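Local coordinates for ABC transporter periplasmic peptide-binding protein (Pseudoalteromonas, PDB 4QFL), which binds dipeptides in the periplasm, here the Ala-Phe dipeptide, and probably delivers them to an ABC transporter for uptake, at residues S41-V46 / V184-E189; K256-E261 / L273-Q278; P302-L307 / Q311-A316. All coordinates share one frame; numbering follows the deposited sequence.

Contact 1 (S41-V46 / V184-E189); sequences SFNPQV and VVLSKE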
loop_
_atom_site.group_PDB
_atom_site.type_symbol
_atom_site.label_atom_id
_atom_site.label_comp_id
_atom_site.label_asym_id
_atom_site.label_seq_id
_atom_site.Cartn_x
_atom_site.Cartn_y
_atom_site.Cartn_z
ATOM N N SER A 41 -7.694 7.147 -9.129
ATOM C CA SER A 41 -7.974 6.466 -10.375
ATOM C C SER A 41 -8.956 5.347 -10.073
ATOM O O SER A 41 -9.214 5.040 -8.911
ATOM C CB SER A 41 -6.676 5.891 -10.941
ATOM O OG SER A 41 -6.875 5.320 -12.219
ATOM N N PHE A 42 -9.506 4.737 -11.111
ATOM C CA PHE A 42 -10.276 3.523 -10.912
ATOM C C PHE A 42 -9.538 2.280 -11.406
ATOM O O PHE A 42 -10.109 1.195 -11.502
ATOM C CB PHE A 42 -11.686 3.674 -11.479
ATOM C CG PHE A 42 -12.551 4.521 -10.617
ATOM C CD1 PHE A 42 -12.597 5.884 -10.794
ATOM C CD2 PHE A 42 -13.239 3.964 -9.559
ATOM C CE1 PHE A 42 -13.366 6.673 -9.957
ATOM C CE2 PHE A 42 -14.003 4.749 -8.733
ATOM C CZ PHE A 42 -14.066 6.098 -8.934
ATOM N N ASN A 43 -8.253 2.458 -11.690
ATOM C CA ASN A 43 -7.376 1.352 -12.033
ATOM C C ASN A 43 -6.256 1.204 -11.009
ATOM O O ASN A 43 -5.398 2.079 -10.892
ATOM C CB ASN A 43 -6.797 1.554 -13.431
ATOM C CG ASN A 43 -5.755 0.530 -13.778
ATOM O OD1 ASN A 43 -5.570 -0.461 -13.068
ATOM N ND2 ASN A 43 -5.062 0.757 -14.887
ATOM N N PRO A 44 -6.250 0.082 -10.269
ATOM C CA PRO A 44 -5.282 -0.153 -9.186
ATOM C C PRO A 44 -3.825 -0.125 -9.647
ATOM O O PRO A 44 -2.935 0.100 -8.831
ATOM C CB PRO A 44 -5.647 -1.558 -8.691
ATOM C CG PRO A 44 -7.078 -1.738 -9.087
ATOM C CD PRO A 44 -7.238 -1.004 -10.376
ATOM N N GLN A 45 -3.598 -0.370 -10.932
ATOM C CA GLN A 45 -2.257 -0.376 -11.518
ATOM C C GLN A 45 -1.468 0.914 -11.331
ATOM O O GLN A 45 -0.241 0.892 -11.253
ATOM C CB GLN A 45 -2.344 -0.648 -13.021
ATOM C CG GLN A 45 -2.800 -2.042 -13.386
ATOM C CD GLN A 45 -2.681 -2.283 -14.871
ATOM O OE1 GLN A 45 -2.903 -1.374 -15.670
ATOM N NE2 GLN A 45 -2.316 -3.502 -15.251
ATOM N N VAL A 46 -2.178 2.036 -11.272
ATOM C CA VAL A 46 -1.546 3.340 -11.370
ATOM C C VAL A 46 -1.230 3.996 -10.016
ATOM O O VAL A 46 -0.751 5.131 -9.958
ATOM C CB VAL A 46 -2.383 4.283 -12.265
ATOM C CG1 VAL A 46 -2.698 3.606 -13.603
ATOM C CG2 VAL A 46 -3.652 4.698 -11.583
ATOM N N VAL A 184 -4.726 -6.614 -10.656
ATOM C CA VAL A 184 -6.070 -7.017 -11.065
ATOM C C VAL A 184 -6.099 -7.285 -12.545
ATOM O O VAL A 184 -5.210 -6.850 -13.276
ATOM C CB VAL A 184 -7.116 -5.957 -10.753
ATOM C CG1 VAL A 184 -7.120 -5.635 -9.259
ATOM C CG2 VAL A 184 -6.881 -4.712 -11.586
ATOM N N VAL A 185 -7.129 -7.997 -12.983
ATOM C CA VAL A 185 -7.339 -8.275 -14.402
ATOM C C VAL A 185 -8.280 -7.272 -15.077
ATOM O O VAL A 185 -9.403 -7.050 -14.609
ATOM C CB VAL A 185 -7.912 -9.686 -14.601
ATOM C CG1 VAL A 185 -8.221 -9.924 -16.069
ATOM C CG2 VAL A 185 -6.931 -10.717 -14.081
ATOM N N LEU A 186 -7.822 -6.685 -16.181
ATOM C CA LEU A 186 -8.599 -5.685 -16.911
ATOM C C LEU A 186 -9.241 -6.252 -18.175
ATOM O O LEU A 186 -8.932 -7.366 -18.587
ATOM C CB LEU A 186 -7.714 -4.493 -17.287
ATOM C CG LEU A 186 -6.950 -3.840 -16.137
ATOM C CD1 LEU A 186 -6.078 -2.701 -16.653
ATOM C CD2 LEU A 186 -7.936 -3.335 -15.134
ATOM N N SER A 187 -10.130 -5.467 -18.781
ATOM C CA SER A 187 -10.829 -5.858 -20.008
ATOM C C SER A 187 -10.128 -5.409 -21.288
ATOM O O SER A 187 -10.043 -4.210 -21.568
ATOM C CB SER A 187 -12.243 -5.284 -20.033
ATOM O OG SER A 187 -12.817 -5.476 -21.319
ATOM N N LYS A 188 -9.654 -6.370 -22.075
ATOM C CA LYS A 188 -9.072 -6.050 -23.367
ATOM C C LYS A 188 -10.128 -5.547 -24.338
ATOM O O LYS A 188 -9.887 -4.599 -25.092
ATOM C CB LYS A 188 -8.338 -7.241 -23.972
ATOM C CG LYS A 188 -7.574 -6.843 -25.223
ATOM C CD LYS A 188 -6.832 -7.990 -25.862
ATOM C CE LYS A 188 -6.063 -7.489 -27.073
ATOM N NZ LYS A 188 -5.312 -8.568 -27.769
ATOM N N GLU A 189 -11.300 -6.170 -24.329
ATOM C CA GLU A 189 -12.347 -5.728 -25.242
ATOM C C GLU A 189 -12.713 -4.269 -24.996
ATOM O O GLU A 189 -12.832 -3.488 -25.932
ATOM C CB GLU A 189 -13.587 -6.615 -25.169
ATOM C CG GLU A 189 -14.664 -6.173 -26.152
ATOM C CD GLU A 189 -15.869 -7.088 -26.162
ATOM O OE1 GLU A 189 -16.019 -7.869 -25.200
ATOM O OE2 GLU A 189 -16.663 -7.023 -27.131
HETATM O O HOH W 1 -2.790 -5.383 -13.028
#
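Pro44 and Val184 meet in a buried seam between the Asx-turn loop 41-46, which leads toward helix 50-60, and the chain entering helix 188-196. The two side chains cross at about a right angle. Both methyls of Val184 reach the ring of Pro44, whose CG lies 3.9 Å from Val184 CG2. Beside this pair, Leu186 and Gln45 come from opposite directions, with Leu186 CD1 3.6 Å from Gln45 OE1 and also near CD and NE2, while the same methyl packs against Asn43 ND2 at 4.0 Å. A water completes the join, accepting from Gln45 NE2 and donating to Val184 O.

The next shell fixes these amides. With CG anti to the backbone N (chi1 173°), the Asn43 side chain folds back over its own loop: OD1 accepts from Gln45 N, which approaches from well above the carbonyl plane, and ND2 donates almost straight to Gln45 OE1 at 3.1 Å (175°). Asn43 ND2 also bonds Asp204 OD1, and Gln45 NE2 bonds Thr121 O, which probably holds both amides in their orientation. Replacing Asn43 by an alanine removes both the donor to Gln45 OE1 and the acceptor for Gln45 N, and would probably leave the oxygen side of the Gln45 amide and the turn less firmly held. Just upstream, Ser41 forms an ST turn, with Asn43 N donating to Ser41 OG at 3.2 Å.

Contact 2 (K256-E261 / L273-Q278); sequences KILTKE and LSILAQ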
loop_
_atom_site.group_PDB
_atom_site.type_symbol
_atom_site.label_atom_id
_atom_site.label_comp_id
_atom_site.label_asym_id
_atom_site.label_seq_id
_atom_site.Cartn_x
_atom_site.Cartn_y
_atom_site.Cartn_z
ATOM N N LYS A 256 -20.023 10.933 11.542
ATOM C CA LYS A 256 -20.943 10.305 10.595
ATOM C C LYS A 256 -21.323 8.875 10.927
ATOM O O LYS A 256 -22.396 8.428 10.559
ATOM C CB LYS A 256 -20.406 10.377 9.178
ATOM C CG LYS A 256 -20.450 11.773 8.613
ATOM C CD LYS A 256 -19.859 11.827 7.220
ATOM C CE LYS A 256 -20.169 13.156 6.565
ATOM N NZ LYS A 256 -19.661 13.199 5.179
ATOM N N ILE A 257 -20.469 8.137 11.616
ATOM C CA ILE A 257 -20.919 6.820 12.035
ATOM C C ILE A 257 -21.884 6.969 13.211
ATOM O O ILE A 257 -22.859 6.234 13.328
ATOM C CB ILE A 257 -19.761 5.847 12.351
ATOM C CG1 ILE A 257 -20.285 4.409 12.404
ATOM C CG2 ILE A 257 -19.062 6.217 13.647
ATOM C CD1 ILE A 257 -19.207 3.403 12.625
ATOM N N LEU A 258 -21.637 7.959 14.056
ATOM C CA LEU A 258 -22.514 8.211 15.199
ATOM C C LEU A 258 -23.944 8.586 14.774
ATOM O O LEU A 258 -24.913 8.132 15.375
ATOM C CB LEU A 258 -21.907 9.282 16.119
ATOM C CG LEU A 258 -20.644 8.820 16.846
ATOM C CD1 LEU A 258 -20.045 9.914 17.708
ATOM C CD2 LEU A 258 -20.948 7.589 17.683
ATOM N N THR A 259 -24.066 9.406 13.733
ATOM C CA THR A 259 -25.363 9.863 13.245
ATOM C C THR A 259 -25.936 8.875 12.259
ATOM O O THR A 259 -27.015 9.093 11.704
ATOM C CB THR A 259 -25.237 11.187 12.491
ATOM O OG1 THR A 259 -24.395 10.992 11.346
ATOM C CG2 THR A 259 -24.646 12.262 13.386
ATOM N N LYS A 260 -25.186 7.806 12.024
ATOM C CA LYS A 260 -25.568 6.757 11.092
ATOM C C LYS A 260 -25.652 7.246 9.652
ATOM O O LYS A 260 -26.360 6.665 8.832
ATOM C CB LYS A 260 -26.862 6.080 11.548
ATOM C CG LYS A 260 -26.758 5.580 12.985
ATOM C CD LYS A 260 -28.101 5.190 13.581
ATOM C CE LYS A 260 -28.097 5.372 15.109
ATOM N NZ LYS A 260 -28.127 6.821 15.540
ATOM N N GLU A 261 -24.917 8.310 9.344
ATOM C CA GLU A 261 -24.774 8.735 7.964
ATOM C C GLU A 261 -23.845 7.764 7.251
ATOM O O GLU A 261 -23.927 7.585 6.039
ATOM C CB GLU A 261 -24.209 10.150 7.886
ATOM C CG GLU A 261 -25.149 11.239 8.383
ATOM C CD GLU A 261 -24.730 12.631 7.917
ATOM O OE1 GLU A 261 -23.869 12.727 7.015
ATOM O OE2 GLU A 261 -25.265 13.635 8.445
ATOM N N LEU A 273 -11.809 6.256 19.888
ATOM C CA LEU A 273 -12.060 4.817 20.011
ATOM C C LEU A 273 -12.884 4.513 21.248
ATOM O O LEU A 273 -13.773 3.673 21.215
ATOM C CB LEU A 273 -10.764 4.013 20.054
ATOM C CG LEU A 273 -10.034 3.899 18.723
ATOM C CD1 LEU A 273 -8.748 3.103 18.883
ATOM C CD2 LEU A 273 -10.950 3.273 17.700
ATOM N N SER A 274 -12.583 5.197 22.341
ATOM C CA SER A 274 -13.317 4.982 23.585
ATOM C C SER A 274 -14.793 5.370 23.456
ATOM O O SER A 274 -15.671 4.710 24.000
ATOM C CB SER A 274 -12.661 5.753 24.726
ATOM O OG SER A 274 -13.489 5.754 25.871
ATOM N N ILE A 275 -15.058 6.450 22.739
ATOM C CA ILE A 275 -16.430 6.844 22.459
ATOM C C ILE A 275 -17.167 5.709 21.745
ATOM O O ILE A 275 -18.247 5.291 22.175
ATOM C CB ILE A 275 -16.469 8.126 21.592
ATOM C CG1 ILE A 275 -16.064 9.348 22.426
ATOM C CG2 ILE A 275 -17.838 8.309 20.944
ATOM C CD1 ILE A 275 -14.552 9.465 22.660
ATOM N N LEU A 276 -16.574 5.208 20.661
ATOM C CA LEU A 276 -17.161 4.114 19.885
ATOM C C LEU A 276 -17.288 2.814 20.696
ATOM O O LEU A 276 -18.296 2.116 20.601
ATOM C CB LEU A 276 -16.353 3.888 18.597
ATOM C CG LEU A 276 -16.095 5.128 17.729
ATOM C CD1 LEU A 276 -15.317 4.754 16.495
ATOM C CD2 LEU A 276 -17.385 5.832 17.345
ATOM N N ALA A 277 -16.281 2.507 21.513
ATOM C CA ALA A 277 -16.290 1.289 22.341
ATOM C C ALA A 277 -17.473 1.199 23.321
ATOM O O ALA A 277 -17.904 0.110 23.708
ATOM C CB ALA A 277 -14.971 1.141 23.088
ATOM N N GLN A 278 -18.003 2.345 23.717
ATOM C CA GLN A 278 -19.135 2.371 24.634
ATOM C C GLN A 278 -20.484 2.174 23.938
ATOM O O GLN A 278 -21.442 1.723 24.562
ATOM C CB GLN A 278 -19.120 3.670 25.425
ATOM C CG GLN A 278 -17.852 3.826 26.254
ATOM C CD GLN A 278 -17.795 5.146 26.995
ATOM O OE1 GLN A 278 -18.812 5.636 27.497
ATOM N NE2 GLN A 278 -16.602 5.739 27.062
#
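Leu276 meets both Ile257 and Leu258 through a single methyl, CD2, which anchors this apolar contact between helix 250-258 and helix 273-278. CD2 touches the branch methyl CG2 of Ile257 at 4.1 Å and lies 4.0 Å from CD2 of Leu258, the two methyls approaching it from directions some 70° apart. Both neighbours cross Leu276 obliquely, so methyl meets methyl rather than chain lying along chain. The first torsion of Leu276, with CG anti to the carbonyl carbon (chi1 -52°), is what carries this branch toward the other helix, since its CB does not itself face that way. Leu258 uses its second branch as well, with CD1 resting 4.2 Å from Ile275 CG2 at the more exposed margin of the contact. Ile275 points toward helix 250-258 and takes part through CG2, while the end of its chain leads away.

Directly after these apolar residues helix 250-258 closes in a Schellman motif, with Lys260 at positive phi (64°). Two weak backbone bonds turn back into the last turn, from Lys260 N to Ile257 O and from Glu261 N to Lys256 O, and the chain then runs on to Cys262, which is disulfide-bonded to Cys34.

Both helices pack against strands on their buried side: Ile257 and Leu276 rest on Ala511 of strand 500-513, whereas Leu258 packs on Ile282 and Leu276 on Val284 of strand 282-287.

Contact 3 (P302-L307 / Q311-A316); sequences PPFDNL and QALVHA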
loop_
_atom_site.group_PDB
_atom_site.type_symbol
_atom_site.label_atom_id
_atom_site.label_comp_id
_atom_site.label_asym_id
_atom_site.label_seq_id
_atom_site.Cartn_x
_atom_site.Cartn_y
_atom_site.Cartn_z
ATOM N N PRO A 302 21.439 18.047 2.162
ATOM C CA PRO A 302 22.201 18.397 3.369
ATOM C C PRO A 302 21.303 19.116 4.378
ATOM O O PRO A 302 20.393 19.826 3.966
ATOM C CB PRO A 302 23.294 19.343 2.840
ATOM C CG PRO A 302 23.334 19.105 1.349
ATOM C CD PRO A 302 21.939 18.734 0.959
ATOM N N PRO A 303 21.539 18.924 5.685
ATOM C CA PRO A 303 22.572 18.074 6.294
ATOM C C PRO A 303 22.147 16.617 6.423
ATOM O O PRO A 303 22.815 15.837 7.096
ATOM C CB PRO A 303 22.707 18.668 7.692
ATOM C CG PRO A 303 21.351 19.176 7.992
ATOM C CD PRO A 303 20.802 19.696 6.700
ATOM N N PHE A 304 21.053 16.250 5.778
ATOM C CA PHE A 304 20.448 14.949 6.016
ATOM C C PHE A 304 21.165 13.859 5.227
ATOM O O PHE A 304 20.948 12.674 5.465
ATOM C CB PHE A 304 18.929 15.015 5.744
ATOM C CG PHE A 304 18.276 16.222 6.363
ATOM C CD1 PHE A 304 18.146 16.323 7.738
ATOM C CD2 PHE A 304 17.869 17.289 5.581
ATOM C CE1 PHE A 304 17.585 17.451 8.318
ATOM C CE2 PHE A 304 17.308 18.419 6.153
ATOM C CZ PHE A 304 17.164 18.501 7.524
ATOM N N ASP A 305 22.042 14.269 4.314
ATOM C CA ASP A 305 22.912 13.329 3.614
ATOM C C ASP A 305 24.068 12.891 4.514
ATOM O O ASP A 305 24.872 12.035 4.147
ATOM C CB ASP A 305 23.430 13.938 2.312
ATOM C CG ASP A 305 24.349 15.116 2.541
ATOM O OD1 ASP A 305 24.204 15.793 3.578
ATOM O OD2 ASP A 305 25.220 15.376 1.677
ATOM N N ASN A 306 24.138 13.479 5.701
ATOM C CA ASN A 306 25.208 13.186 6.634
ATOM C C ASN A 306 24.752 12.205 7.692
ATOM O O ASN A 306 23.892 12.516 8.513
ATOM C CB ASN A 306 25.661 14.472 7.305
ATOM C CG ASN A 306 26.846 14.272 8.181
ATOM O OD1 ASN A 306 27.129 13.159 8.610
ATOM N ND2 ASN A 306 27.558 15.348 8.462
ATOM N N LEU A 307 25.333 11.015 7.680
ATOM C CA LEU A 307 24.869 9.969 8.575
ATOM C C LEU A 307 24.907 10.441 10.020
ATOM O O LEU A 307 23.942 10.245 10.755
ATOM C CB LEU A 307 25.684 8.689 8.395
ATOM C CG LEU A 307 25.310 7.488 9.274
ATOM C CD1 LEU A 307 23.810 7.190 9.263
ATOM C CD2 LEU A 307 26.105 6.264 8.843
ATOM N N GLN A 311 21.881 10.240 12.630
ATOM C CA GLN A 311 22.034 9.612 13.938
ATOM C C GLN A 311 21.730 10.599 15.070
ATOM O O GLN A 311 21.008 10.277 16.013
ATOM C CB GLN A 311 23.443 9.047 14.084
ATOM C CG GLN A 311 23.795 8.050 13.002
ATOM C CD GLN A 311 25.269 7.694 12.974
ATOM O OE1 GLN A 311 25.682 6.808 12.228
ATOM N NE2 GLN A 311 26.068 8.383 13.784
ATOM N N ALA A 312 22.275 11.807 14.971
ATOM C CA ALA A 312 22.009 12.837 15.966
ATOM C C ALA A 312 20.506 13.116 16.149
ATOM O O ALA A 312 20.027 13.201 17.275
ATOM C CB ALA A 312 22.766 14.114 15.626
ATOM N N LEU A 313 19.762 13.241 15.057
ATOM C CA LEU A 313 18.348 13.599 15.139
ATOM C C LEU A 313 17.484 12.514 15.797
ATOM O O LEU A 313 16.580 12.806 16.582
ATOM C CB LEU A 313 17.792 13.902 13.747
ATOM C CG LEU A 313 18.229 15.169 13.010
ATOM C CD1 LEU A 313 17.927 15.040 11.526
ATOM C CD2 LEU A 313 17.558 16.403 13.585
ATOM N N VAL A 314 17.754 11.266 15.442
ATOM C CA VAL A 314 17.000 10.134 15.963
ATOM C C VAL A 314 17.080 10.026 17.489
ATOM O O VAL A 314 16.077 9.724 18.142
ATOM C CB VAL A 314 17.472 8.808 15.335
ATOM C CG1 VAL A 314 16.923 7.633 16.110
ATOM C CG2 VAL A 314 17.050 8.729 13.869
ATOM N N HIS A 315 18.266 10.271 18.052
ATOM C CA HIS A 315 18.476 10.136 19.497
ATOM C C HIS A 315 17.688 11.166 20.314
ATOM O O HIS A 315 17.546 11.030 21.528
ATOM C CB HIS A 315 19.970 10.217 19.845
ATOM C CG HIS A 315 20.733 8.956 19.564
ATOM N ND1 HIS A 315 20.370 7.730 20.081
ATOM C CD2 HIS A 315 21.854 8.734 18.836
ATOM C CE1 HIS A 315 21.224 6.808 19.674
ATOM N NE2 HIS A 315 22.135 7.391 18.918
ATOM N N ALA A 316 17.171 12.188 19.644
ATOM C CA ALA A 316 16.453 13.259 20.316
ATOM C C ALA A 316 14.979 12.921 20.515
ATOM O O ALA A 316 14.244 13.673 21.160
ATOM C CB ALA A 316 16.587 14.534 19.524
#
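The first turn of helix 307-314 is closed by the alpha-helical bond between Leu307 and Gln311: Gln311 N donates to Leu307 O at 2.8 Å, nearly straight and close to the line of the C=O. The side chains of these two residues, four apart, lie on the same flank of the helix and meet at a slant. The extended Gln311 chain brings OE1 onto Leu307, 3.1 Å from CG and 3.5 Å from each of the two methyls, a tight fit of an amide oxygen against a leucine branch. Leu307 is placed for it by having CG anti to the backbone N (chi1 -180°), while Gln311 CG lies close beside Leu307 O.

Farther round the helix, Leu313 points at the preceding loop and sets CD1 at the edge of the Phe304 ring, near its plane and 4.0 Å from both CD1 and CE1. Pro303 CD lies over one ring face, toward its rim. Both Phe304 and Leu313 also pack on Met374 of strand 373-378, and Leu313 reaches Trp295 and Phe297 of strand 291-297.

The loop itself is a type I beta turn from Pro303, which follows a cis peptide bond, to Asn306, closed by Asn306 N bonding to Pro303 O at 3.0 Å. Arg310 ties back to Phe304 O, and Asn306 bonds weakly through OD1 to Lys308 N: a type I beta turn leading directly into an asparagine N-cap, with Leu313, two turns into the helix, packing on the Phe304 ring of that turn.

In the fold
The three contacts follow one another along the chain and touch nowhere: the nearest atoms of contacts 1 and 2 are about 17 Å apart, those of contacts 2 and 3 about 25 Å, and those of contacts 1 and 3, which lie on opposite sides of the chain's centre, about 27 Å. Contact 1 is closest to the bound dipeptide, with the Pro44 side chain about 10 Å from the alanine and about 12 Å from the phenylalanine; its loop runs on to Thr48, Thr49 and Gly50 of the pocket. Contacts 2 and 3 each lie about 27 Å from the chain's centre and both lean on strands, strand 500-513 and strand 291-297 being paired neighbours.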